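Local coordinates for divalent ion tolerance protein CutA1 (Ehrlichia chaffeensis, PDB 4IYQ), which belongs to the trimeric CutA family linked to divalent ion tolerance and may bind copper ions, at residues 42-45 with 46-50. Sequence-based numbering, arbitrary orientation.
Sequences SNIL and LENKL
Leu50 N reaches back to Leu45 O (3.0 Å, N-H...O angle 160°) and closes a Schellman motif that ends helix 35-47. Lys49, at the C-prime position, has the positive phi (55°) that reverses the chain, and inside the turn its N bonds to Leu46 O at 2.9 Å. The apolar contact that goes with the motif joins the same two leucines that share the outer backbone bond: Leu45 CD2 meets Leu50 CD1 at 3.9 Å, the two side chains crossing at about a right angle. One turn earlier the helix is still regular, with Leu46 N on Ser42 O and Glu47 N on Asn43 O, both 2.9 Å.

Asn48, the first residue to leave helical geometry, doubles the grip on the last turn. Its backbone N approaches Ile44 O at 3.2 Å, and its side-chain ND2 takes the same oxygen at 2.7 Å from the opposite face of the carbonyl plane. With CG anti to its own carbonyl carbon (chi1 -76°), the Asn48 amide folds back beside Ile44, the two side chains pointing the same way. Glu47 lies on the more open side, where its side chain comes within about 4 Å (nearest atoms) of a bound calcium ion.

Further out, Leu45 packs on Ile94 of helix 87-97 and Leu80 of strand 69-83, so the helix end is seated against both the sheet and the second helix of the ferredoxin-like CutA fold. Leu46 instead faces Val63 of the second subunit in the trimer, while Leu50 O is fixed by Thr82 OG1. Back at the Asn48 amide, ND2 also rests 3.7 Å from Ile44 CG2, the methyl branch anti to the Ile44 backbone N.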
loop_
_atom_site.group_PDB
_atom_site.type_symbol
_atom_site.label_atom_id
_atom_site.label_comp_id
_atom_site.label_asym_id
_atom_site.label_seq_id
_atom_site.Cartn_x
_atom_site.Cartn_y
_atom_site.Cartn_z
ATOM N N SER A 42 14.674 7.953 4.715
ATOM C CA SER A 42 13.881 8.966 4.056
ATOM C C SER A 42 14.745 10.194 3.821
ATOM O O SER A 42 14.858 10.704 2.702
ATOM C CB SER A 42 12.671 9.310 4.918
ATOM O OG SER A 42 11.811 8.187 5.033
ATOM N N ASN A 43 15.374 10.639 4.902
ATOM C CA ASN A 43 16.315 11.739 4.877
ATOM C C ASN A 43 17.445 11.628 3.860
ATOM O O ASN A 43 17.611 12.517 3.033
ATOM C CB ASN A 43 16.912 11.897 6.267
ATOM C CG ASN A 43 16.829 13.296 6.755
ATOM O OD1 ASN A 43 15.792 13.718 7.255
ATOM N ND2 ASN A 43 17.909 14.045 6.600
ATOM N N ILE A 44 18.209 10.535 3.932
ATOM C CA ILE A 44 19.338 10.300 3.042
ATOM C C ILE A 44 18.904 10.289 1.570
ATOM O O ILE A 44 19.559 10.899 0.722
ATOM C CB ILE A 44 20.083 8.976 3.402
ATOM C CG1 ILE A 44 20.872 9.153 4.712
ATOM C CG2 ILE A 44 21.052 8.569 2.291
ATOM C CD1 ILE A 44 21.308 7.842 5.393
ATOM N N LEU A 45 17.791 9.632 1.271
ATOM C CA LEU A 45 17.287 9.616 -0.095
ATOM C C LEU A 45 16.851 11.006 -0.564
ATOM O O LEU A 45 17.091 11.387 -1.716
ATOM C CB LEU A 45 16.123 8.645 -0.223
ATOM C CG LEU A 45 16.469 7.170 -0.020
ATOM C CD1 LEU A 45 15.168 6.355 0.068
ATOM C CD2 LEU A 45 17.389 6.670 -1.107
ATOM N N LEU A 46 16.209 11.762 0.324
ATOM C CA LEU A 46 15.764 13.106 -0.028
ATOM C C LEU A 46 16.955 14.012 -0.321
ATOM O O LEU A 46 16.953 14.754 -1.308
ATOM C CB LEU A 46 14.894 13.701 1.082
ATOM C CG LEU A 46 13.456 13.172 1.109
ATOM C CD1 LEU A 46 12.742 13.539 2.390
ATOM C CD2 LEU A 46 12.672 13.712 -0.078
ATOM N N GLU A 47 17.982 13.953 0.520
ATOM C CA GLU A 47 19.095 14.862 0.326
ATOM C C GLU A 47 19.852 14.478 -0.946
ATOM O O GLU A 47 20.557 15.305 -1.507
ATOM C CB GLU A 47 20.007 14.938 1.556
ATOM C CG GLU A 47 20.852 13.749 1.892
ATOM C CD GLU A 47 21.814 14.072 3.048
ATOM O OE1 GLU A 47 22.677 13.216 3.376
ATOM O OE2 GLU A 47 21.695 15.189 3.624
ATOM N N ASN A 48 19.706 13.233 -1.402
ATOM C CA ASN A 48 20.322 12.824 -2.662
ATOM C C ASN A 48 19.401 13.027 -3.859
ATOM O O ASN A 48 19.714 12.581 -4.964
ATOM C CB ASN A 48 20.765 11.353 -2.627
ATOM C CG ASN A 48 22.035 11.134 -1.817
ATOM O OD1 ASN A 48 23.139 11.316 -2.327
ATOM N ND2 ASN A 48 21.888 10.688 -0.575
ATOM N N LYS A 49 18.251 13.662 -3.628
ATOM C CA LYS A 49 17.287 13.914 -4.691
ATOM C C LYS A 49 16.895 12.622 -5.402
ATOM O O LYS A 49 16.635 12.633 -6.606
ATOM C CB LYS A 49 17.842 14.930 -5.698
ATOM C CG LYS A 49 17.960 16.319 -5.139
ATOM C CD LYS A 49 18.556 17.275 -6.147
ATOM C CE LYS A 49 17.633 17.546 -7.307
ATOM N NZ LYS A 49 17.201 18.978 -7.352
ATOM N N LEU A 50 16.904 11.510 -4.664
ATOM C CA LEU A 50 16.533 10.204 -5.218
ATOM C C LEU A 50 15.045 9.906 -5.053
ATOM O O LEU A 50 14.495 9.067 -5.769
ATOM C CB LEU A 50 17.353 9.086 -4.569
ATOM C CG LEU A 50 18.782 8.843 -5.046
ATOM C CD1 LEU A 50 19.476 7.865 -4.115
ATOM C CD2 LEU A 50 18.714 8.270 -6.437
#